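Local atomic coordinates of amino acid ABC transporter, binding protein (Thermus thermophilus, PDB entry 3VV5), a protein that binds the lysine analogue L-thialysine, (S)-2-aminoethyl-L-cysteine, between its two lobes and probably delivers such amino acids to an ABC transporter for uptake. Residues A[131-136]-A[140-145]; A[154-159]-A[185-190]; A[63-68]-A[234-239]. All blocks are in the same frame, centred on the assembly; numbering follows the deposited sequence.

Contact 1 (A[131-136]-A[140-145])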
loop_
_atom_site.group_PDB
_atom_site.type_symbol
_atom_site.label_atom_id
_atom_site.label_comp_id
_atom_site.label_asym_id
_atom_site.label_seq_id
_atom_site.Cartn_x
_atom_site.Cartn_y
_atom_site.Cartn_z
ATOM N N GLY A 131 9.102 -25.373 -3.064
ATOM C CA GLY A 131 8.395 -26.633 -2.745
ATOM C C GLY A 131 7.121 -26.429 -1.950
ATOM O O GLY A 131 6.392 -27.387 -1.645
ATOM N N GLY A 132 6.846 -25.173 -1.599
ATOM C CA GLY A 132 5.676 -24.839 -0.804
ATOM C C GLY A 132 4.482 -24.585 -1.709
ATOM O O GLY A 132 4.572 -24.775 -2.917
ATOM N N PRO A 133 3.355 -24.152 -1.128
ATOM C CA PRO A 133 2.120 -23.957 -1.873
ATOM C C PRO A 133 2.254 -22.925 -2.988
ATOM O O PRO A 133 2.881 -21.872 -2.797
ATOM C CB PRO A 133 1.147 -23.473 -0.804
ATOM C CG PRO A 133 1.681 -24.052 0.458
ATOM C CD PRO A 133 3.155 -23.961 0.321
ATOM N N ARG A 134 1.682 -23.243 -4.147
ATOM C CA ARG A 134 1.678 -22.326 -5.276
ATOM C C ARG A 134 0.327 -21.697 -5.588
ATOM O O ARG A 134 0.288 -20.593 -6.123
ATOM C CB ARG A 134 2.201 -23.005 -6.542
ATOM C CG ARG A 134 3.676 -23.384 -6.466
ATOM C CD ARG A 134 3.973 -24.477 -7.497
ATOM N NE ARG A 134 3.993 -23.943 -8.856
ATOM C CZ ARG A 134 3.954 -24.687 -9.957
ATOM N NH1 ARG A 134 3.869 -26.009 -9.884
ATOM N NH2 ARG A 134 3.993 -24.098 -11.142
ATOM N N THR A 135 -0.760 -22.395 -5.283
ATOM C CA THR A 135 -2.093 -21.932 -5.654
ATOM C C THR A 135 -3.020 -21.860 -4.445
ATOM O O THR A 135 -2.705 -22.400 -3.386
ATOM C CB THR A 135 -2.747 -22.892 -6.651
ATOM O OG1 THR A 135 -2.813 -24.190 -6.045
ATOM C CG2 THR A 135 -1.949 -22.959 -7.947
ATOM N N ALA A 136 -4.179 -21.234 -4.617
ATOM C CA ALA A 136 -5.183 -21.181 -3.552
ATOM C C ALA A 136 -5.586 -22.589 -3.111
ATOM O O ALA A 136 -5.776 -22.835 -1.921
ATOM C CB ALA A 136 -6.408 -20.390 -4.003
ATOM N N GLN A 140 -5.101 -25.545 1.302
ATOM C CA GLN A 140 -5.869 -26.461 2.157
ATOM C C GLN A 140 -4.976 -27.160 3.193
ATOM O O GLN A 140 -4.013 -27.825 2.838
ATOM C CB GLN A 140 -6.626 -27.478 1.287
ATOM C CG GLN A 140 -7.679 -26.798 0.421
ATOM C CD GLN A 140 -8.441 -27.736 -0.494
ATOM O OE1 GLN A 140 -9.039 -28.719 -0.049
ATOM N NE2 GLN A 140 -8.453 -27.414 -1.787
ATOM N N GLY A 141 -5.281 -26.972 4.476
ATOM C CA GLY A 141 -4.498 -27.603 5.559
ATOM C C GLY A 141 -3.225 -26.842 5.898
ATOM O O GLY A 141 -2.379 -27.324 6.667
ATOM N N LYS A 142 -3.097 -25.635 5.348
ATOM C CA LYS A 142 -1.858 -24.865 5.496
ATOM C C LYS A 142 -2.043 -23.673 6.422
ATOM O O LYS A 142 -3.170 -23.233 6.689
ATOM C CB LYS A 142 -1.310 -24.439 4.123
ATOM C CG LYS A 142 -1.096 -25.609 3.166
ATOM C CD LYS A 142 0.088 -26.463 3.589
ATOM C CE LYS A 142 0.178 -27.736 2.774
ATOM N NZ LYS A 142 1.503 -28.392 3.058
ATOM N N VAL A 143 -0.928 -23.163 6.925
ATOM C CA VAL A 143 -0.947 -21.988 7.802
ATOM C C VAL A 143 -0.523 -20.786 6.948
ATOM O O VAL A 143 0.556 -20.787 6.368
ATOM C CB VAL A 143 0.011 -22.168 9.000
ATOM C CG1 VAL A 143 -0.046 -20.953 9.933
ATOM C CG2 VAL A 143 -0.333 -23.464 9.777
ATOM N N VAL A 144 -1.381 -19.774 6.880
ATOM C CA VAL A 144 -1.119 -18.612 6.039
ATOM C C VAL A 144 -0.907 -17.349 6.887
ATOM O O VAL A 144 -1.673 -17.086 7.818
ATOM C CB VAL A 144 -2.253 -18.441 4.958
ATOM C CG1 VAL A 144 -2.060 -17.186 4.107
ATOM C CG2 VAL A 144 -2.296 -19.648 4.050
ATOM N N GLY A 145 0.145 -16.586 6.571
ATOM C CA GLY A 145 0.439 -15.318 7.263
ATOM C C GLY A 145 0.052 -14.098 6.426
ATOM O O GLY A 145 0.433 -14.008 5.253
#

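Contact 2 (A[154-159]-A[185-190])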
loop_
_atom_site.group_PDB
_atom_site.type_symbol
_atom_site.label_atom_id
_atom_site.label_comp_id
_atom_site.label_asym_id
_atom_site.label_seq_id
_atom_site.Cartn_x
_atom_site.Cartn_y
_atom_site.Cartn_z
ATOM N N GLU A 154 -8.424 -10.405 3.897
ATOM C CA GLU A 154 -9.773 -10.639 3.362
ATOM C C GLU A 154 -9.769 -11.818 2.381
ATOM O O GLU A 154 -10.625 -12.709 2.464
ATOM C CB GLU A 154 -10.305 -9.355 2.707
ATOM C CG GLU A 154 -11.564 -9.514 1.845
ATOM C CD GLU A 154 -11.882 -8.262 1.031
ATOM O OE1 GLU A 154 -12.250 -8.415 -0.154
ATOM O OE2 GLU A 154 -11.747 -7.132 1.566
ATOM N N ALA A 155 -8.775 -11.847 1.496
ATOM C CA ALA A 155 -8.645 -12.926 0.520
ATOM C C ALA A 155 -8.367 -14.276 1.166
ATOM O O ALA A 155 -8.952 -15.279 0.751
ATOM C CB ALA A 155 -7.572 -12.608 -0.499
ATOM N N ALA A 156 -7.474 -14.301 2.158
ATOM C CA ALA A 156 -7.191 -15.531 2.909
ATOM C C ALA A 156 -8.447 -16.080 3.591
ATOM O O ALA A 156 -8.653 -17.297 3.631
ATOM C CB ALA A 156 -6.072 -15.319 3.931
ATOM N N GLN A 157 -9.288 -15.184 4.101
ATOM C CA GLN A 157 -10.548 -15.579 4.755
ATOM C C GLN A 157 -11.585 -16.204 3.809
ATOM O O GLN A 157 -12.497 -16.897 4.255
ATOM C CB GLN A 157 -11.153 -14.385 5.508
ATOM C CG GLN A 157 -10.473 -14.074 6.841
ATOM C CD GLN A 157 -10.850 -12.711 7.402
ATOM O OE1 GLN A 157 -11.393 -11.850 6.696
ATOM N NE2 GLN A 157 -10.548 -12.502 8.680
ATOM N N LYS A 158 -11.440 -15.970 2.509
ATOM C CA LYS A 158 -12.371 -16.507 1.509
ATOM C C LYS A 158 -11.904 -17.828 0.877
ATOM O O LYS A 158 -12.697 -18.519 0.246
ATOM C CB LYS A 158 -12.657 -15.465 0.413
ATOM C CG LYS A 158 -13.106 -14.092 0.949
ATOM C CD LYS A 158 -14.621 -13.930 1.042
ATOM C CE LYS A 158 -15.155 -13.075 -0.117
ATOM N NZ LYS A 158 -16.644 -12.859 -0.061
ATOM N N ILE A 159 -10.626 -18.165 1.028
ATOM C CA ILE A 159 -10.084 -19.423 0.498
ATOM C C ILE A 159 -10.422 -20.616 1.421
ATOM O O ILE A 159 -9.995 -20.654 2.578
ATOM C CB ILE A 159 -8.561 -19.316 0.260
ATOM C CG1 ILE A 159 -8.242 -18.148 -0.687
ATOM C CG2 ILE A 159 -7.984 -20.636 -0.277
ATOM C CD1 ILE A 159 -6.786 -17.687 -0.623
ATOM N N THR A 185 2.897 -20.011 4.068
ATOM C CA THR A 185 2.603 -19.117 2.948
ATOM C C THR A 185 2.375 -17.697 3.455
ATOM O O THR A 185 1.767 -17.503 4.490
ATOM C CB THR A 185 1.377 -19.637 2.162
ATOM O OG1 THR A 185 1.769 -20.793 1.397
ATOM C CG2 THR A 185 0.823 -18.562 1.188
ATOM N N TRP A 186 2.884 -16.713 2.708
ATOM C CA TRP A 186 2.676 -15.297 2.981
ATOM C C TRP A 186 1.902 -14.724 1.800
ATOM O O TRP A 186 2.288 -14.956 0.649
ATOM C CB TRP A 186 4.069 -14.650 3.095
ATOM C CG TRP A 186 4.152 -13.152 3.185
ATOM C CD1 TRP A 186 3.309 -12.292 3.846
ATOM C CD2 TRP A 186 5.197 -12.345 2.625
ATOM N NE1 TRP A 186 3.790 -10.987 3.734
ATOM C CE2 TRP A 186 4.937 -11.001 2.982
ATOM C CE3 TRP A 186 6.336 -12.638 1.855
ATOM C CZ2 TRP A 186 5.773 -9.943 2.582
ATOM C CZ3 TRP A 186 7.158 -11.588 1.450
ATOM C CH2 TRP A 186 6.876 -10.259 1.822
ATOM N N ILE A 187 0.777 -14.049 2.057
ATOM C CA ILE A 187 0.032 -13.431 0.973
ATOM C C ILE A 187 0.280 -11.947 1.057
ATOM O O ILE A 187 0.012 -11.322 2.088
ATOM C CB ILE A 187 -1.487 -13.744 0.985
ATOM C CG1 ILE A 187 -1.735 -15.251 0.775
ATOM C CG2 ILE A 187 -2.189 -12.966 -0.141
ATOM C CD1 ILE A 187 -3.219 -15.619 0.701
ATOM N N THR A 188 0.815 -11.380 -0.025
ATOM C CA THR A 188 1.209 -9.981 -0.002
ATOM C C THR A 188 1.150 -9.412 -1.402
ATOM O O THR A 188 0.743 -10.092 -2.335
ATOM C CB THR A 188 2.650 -9.828 0.600
ATOM O OG1 THR A 188 2.946 -8.450 0.862
ATOM C CG2 THR A 188 3.692 -10.412 -0.333
ATOM N N ASP A 189 1.615 -8.173 -1.539
ATOM C CA ASP A 189 1.656 -7.472 -2.816
ATOM C C ASP A 189 2.749 -8.015 -3.726
ATOM O O ASP A 189 3.869 -8.266 -3.268
ATOM C CB ASP A 189 1.881 -5.989 -2.542
ATOM C CG ASP A 189 1.993 -5.181 -3.796
ATOM O OD1 ASP A 189 0.955 -4.621 -4.257
ATOM O OD2 ASP A 189 3.127 -5.097 -4.310
ATOM N N ARG A 190 2.449 -8.121 -5.030
ATOM C CA ARG A 190 3.383 -8.721 -5.985
ATOM C C ARG A 190 4.710 -7.969 -6.106
ATOM O O ARG A 190 5.768 -8.583 -6.224
ATOM C CB ARG A 190 2.721 -8.876 -7.371
ATOM C CG ARG A 190 2.234 -7.555 -7.997
ATOM C CD ARG A 190 1.553 -7.765 -9.356
ATOM N NE ARG A 190 2.513 -8.241 -10.353
ATOM C CZ ARG A 190 2.187 -8.883 -11.475
ATOM N NH1 ARG A 190 0.911 -9.140 -11.763
ATOM N NH2 ARG A 190 3.141 -9.273 -12.310
#

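Contact 3 (A[63-68]-A[234-239])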
loop_
_atom_site.group_PDB
_atom_site.type_symbol
_atom_site.label_atom_id
_atom_site.label_comp_id
_atom_site.label_asym_id
_atom_site.label_seq_id
_atom_site.Cartn_x
_atom_site.Cartn_y
_atom_site.Cartn_z
ATOM N N VAL A 63 5.883 7.896 -1.222
ATOM C CA VAL A 63 6.424 9.110 -0.613
ATOM C C VAL A 63 6.904 10.089 -1.694
ATOM O O VAL A 63 6.575 11.293 -1.641
ATOM C CB VAL A 63 7.516 8.766 0.414
ATOM C CG1 VAL A 63 8.178 10.027 0.991
ATOM C CG2 VAL A 63 6.924 7.879 1.578
ATOM N N ASP A 64 7.620 9.581 -2.701
ATOM C CA ASP A 64 8.009 10.426 -3.858
ATOM C C ASP A 64 6.788 10.996 -4.579
ATOM O O ASP A 64 6.761 12.174 -4.946
ATOM C CB ASP A 64 8.881 9.647 -4.837
ATOM C CG ASP A 64 10.317 9.492 -4.348
ATOM O OD1 ASP A 64 10.692 10.175 -3.371
ATOM O OD2 ASP A 64 11.072 8.705 -4.953
ATOM N N LEU A 65 5.769 10.165 -4.765
ATOM C CA LEU A 65 4.533 10.613 -5.411
ATOM C C LEU A 65 3.804 11.651 -4.565
ATOM O O LEU A 65 3.387 12.719 -5.069
ATOM C CB LEU A 65 3.577 9.427 -5.694
ATOM C CG LEU A 65 2.929 9.119 -7.055
ATOM C CD1 LEU A 65 1.527 8.489 -6.879
ATOM C CD2 LEU A 65 2.853 10.254 -8.079
ATOM N N GLY A 66 3.635 11.338 -3.280
ATOM C CA GLY A 66 2.984 12.262 -2.353
ATOM C C GLY A 66 3.704 13.600 -2.312
ATOM O O GLY A 66 3.059 14.653 -2.299
ATOM N N ASN A 67 5.035 13.562 -2.308
ATOM C CA ASN A 67 5.837 14.801 -2.330
ATOM C C ASN A 67 5.629 15.606 -3.625
ATOM O O ASN A 67 5.481 16.836 -3.574
ATOM C CB ASN A 67 7.329 14.516 -2.124
ATOM C CG ASN A 67 7.703 14.230 -0.668
ATOM O OD1 ASN A 67 8.756 13.648 -0.403
ATOM N ND2 ASN A 67 6.889 14.662 0.263
ATOM N N ALA A 68 5.632 14.919 -4.775
ATOM C CA ALA A 68 5.420 15.545 -6.094
ATOM C C ALA A 68 4.033 16.187 -6.199
ATOM O O ALA A 68 3.885 17.279 -6.750
ATOM C CB ALA A 68 5.612 14.522 -7.227
ATOM N N ARG A 234 -6.611 16.106 -9.557
ATOM C CA ARG A 234 -6.053 17.002 -10.556
ATOM C C ARG A 234 -4.518 16.866 -10.626
ATOM O O ARG A 234 -3.954 16.662 -11.702
ATOM C CB ARG A 234 -6.458 18.455 -10.298
ATOM C CG ARG A 234 -5.725 19.445 -11.252
ATOM C CD ARG A 234 -6.086 20.917 -11.048
ATOM N NE ARG A 234 -5.617 21.448 -9.756
ATOM C CZ ARG A 234 -6.398 21.648 -8.692
ATOM N NH1 ARG A 234 -5.889 22.164 -7.571
ATOM N NH2 ARG A 234 -7.693 21.338 -8.740
ATOM N N ALA A 235 -3.851 16.949 -9.476
ATOM C CA ALA A 235 -2.405 16.810 -9.414
ATOM C C ALA A 235 -1.921 15.441 -9.918
ATOM O O ALA A 235 -0.930 15.376 -10.621
ATOM C CB ALA A 235 -1.872 17.109 -7.983
ATOM N N LEU A 236 -2.628 14.359 -9.579
ATOM C CA LEU A 236 -2.259 13.021 -10.045
ATOM C C LEU A 236 -2.324 12.941 -11.573
ATOM O O LEU A 236 -1.377 12.480 -12.222
ATOM C CB LEU A 236 -3.164 11.926 -9.409
ATOM C CG LEU A 236 -2.884 10.473 -9.858
ATOM C CD1 LEU A 236 -1.493 10.022 -9.476
ATOM C CD2 LEU A 236 -3.944 9.448 -9.322
ATOM N N ALA A 237 -3.426 13.420 -12.140
ATOM C CA ALA A 237 -3.595 13.420 -13.590
ATOM C C ALA A 237 -2.529 14.278 -14.279
ATOM O O ALA A 237 -1.985 13.878 -15.314
ATOM C CB ALA A 237 -4.999 13.879 -13.982
ATOM N N GLU A 238 -2.194 15.411 -13.673
ATOM C CA GLU A 238 -1.104 16.277 -14.175
ATOM C C GLU A 238 0.270 15.594 -14.126
ATOM O O GLU A 238 1.078 15.742 -15.060
ATOM C CB GLU A 238 -1.091 17.628 -13.444
ATOM C CG GLU A 238 -2.283 18.543 -13.872
ATOM C CD GLU A 238 -2.483 19.801 -13.020
ATOM O OE1 GLU A 238 -1.881 19.905 -11.937
ATOM O OE2 GLU A 238 -3.263 20.699 -13.437
ATOM N N LEU A 239 0.536 14.837 -13.057
ATOM C CA LEU A 239 1.809 14.100 -12.935
ATOM C C LEU A 239 1.941 12.983 -13.962
ATOM O O LEU A 239 3.041 12.693 -14.448
ATOM C CB LEU A 239 1.990 13.499 -11.530
ATOM C CG LEU A 239 1.981 14.406 -10.300
ATOM C CD1 LEU A 239 2.578 13.709 -9.084
ATOM C CD2 LEU A 239 2.690 15.678 -10.547
#

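Contact 1 (A[131-136]-A[140-145])
Pro133 is the first residue of 131-136 to meet the other segment, and it does so with the outer corner of its ring. Its CG lies 4.2 Å from Lys142 CG, while Lys142 CD is 4.3 Å from that same Pro133 CG, so the start of the lysine chain slants past the proline without lying flat on it. The lysine torsions explain this: CG stands anti to the carbonyl carbon, and the chain bends once, at chi2 (-71°). The apolar methylenes are thereby kept near the ring. Pro133 is buried, with Thr185 and Leu139 also against its side chain, and its carbonyl oxygen takes a hydrogen bond from Ser128 OG.

Further along, the segment turns away and ties itself down locally: Arg134 N is bonded to Asp138 OD2, and Thr135 OG1 pairs with Asp138 N. At Ala136 the two segments draw near again, now through main chain: Ala136 O and Gln140 N are 4.3 Å apart, too far for a hydrogen bond. The methyl of Ala136 points away from 140-145, and its amide is taken up by Glu210 OE1.

On the far side of this bend, Gln140 and Gly141 bring the chain round to Lys142, which leads into strand 143-147. The sequence Asp138-Leu139-Gln140-Gly141-Lys142, followed by a Val-Val-Gly strand start, is consistent with the Asp-Leu-x-Gly-Lys pattern common in family 3 solute-binding proteins; here it carries the chain from strand 120-129 to strand 143-147, both in the second-lobe sheet, where strand 185-189 lies between them.

Contact 2 (A[154-159]-A[185-190])
This is a helix-on-sheet contact, small, buried and wholly apolar, in which the last turn of helix 151-158 and the residue just after it rest on strand 185-189 of the second lobe. One strand side chain does the work. Ile187 reaches up from the sheet with its long branch stretched out (chi2 -177°), and its terminal CD1 meets two helix-side groups. Ala156 CB is 4.3 Å from Ile187 CD1. Ile159 CD1 is equally far, 4.3 Å from that same Ile187 CD1, while the two helix-side carbons, Ala156 CB and Ile159 CD1, are 5.2 Å apart. The methyl faces the notch between them, equally far from both.

Val144 and Val146 of the adjoining strand also touch Ile187 and extend the apolar layer beneath the helix. Trp186, the residue before it, faces the other way and packs on helix 171-180, so the sheet is covered by a helix on both faces, as expected of an alpha/beta lobe. Helix 151-158 begins with Thr151 and Tyr152 of the L-thialysine pocket, whereas the side chain of Ile187 is about 9 Å from the ligand and not among the pocket residues. With methyls 4.3 Å apart and no hydrogen bond across, the contact is dispersive and hydrophobic, without directional bonds.

Contact 3 (A[63-68]-A[234-239])
Leu239 reaches across from helix 226-242 and places one methyl, CD1, between two side chains of helix 61-72. Leu65 CD2 approaches this Leu239 CD1 to 3.6 Å from one direction, and Ala68 CB approaches the same Leu239 CD1 to 3.6 Å from another, the two lines meeting at roughly a right angle. Since Leu65 and Ala68 are three residues apart, they present themselves on the same side of their helix. Ile69 also touches Leu239, so the leucine end is met by side chains from successive positions of one helical face. Leu239 CG stands anti to its carbonyl carbon, which directs the branch over toward that face.

Leu65 leaves its helix obliquely, and its end then swings in toward 234-239. Its torsions are not well staggered (chi1 -128°), and the result is a forked end that serves two partners: CD2 goes to Leu239, whereas Leu65 CD1 lies 4.3 Å from Leu236 CD1. This second meeting is of methyl with methyl, looser than the first.

Both helices belong to the first lobe of a type 2 periplasmic binding protein. That lobe is assembled from the two ends of the chain, and here a helix from the early part packs on one that follows the long return strand 206-222. The segments run steeply across each other, at 109° between their N-to-C directions, and their axes stay 10.7 Å apart, so side chains, the leucine branches and the Ala68 methyl, make the contact.

Helix 244-253 adds a third partner, with Tyr245 on Leu65 and with Thr244 and Ile248 on Ala68. On the same helix 61-72, Asp64 OD2 forms a salt bridge with Lys251 and accepts a hydrogen bond from Trp252 NE1.

Overall arrangement
From the N terminus, the chain first lays down 63-68 in the first lobe, whose partner 234-239 arrives only 166 residues later; contact 3 thus spans the whole excursion into the second lobe. Contacts 1 and 2 fall within that excursion, one after the other and without crossing. Contact 1 closes a short bend ahead of strand 143-147, and contact 2 closes the longer loop from helix 151-158 to strand 185-189. These two adjoin: Gly145 probably hydrogen bonds to both Thr185 and Ile187, making one sheet of their strands. Contact 3 lies across the molecule, its centre about 38 Å from that of contact 1 and 29 Å from that of contact 2.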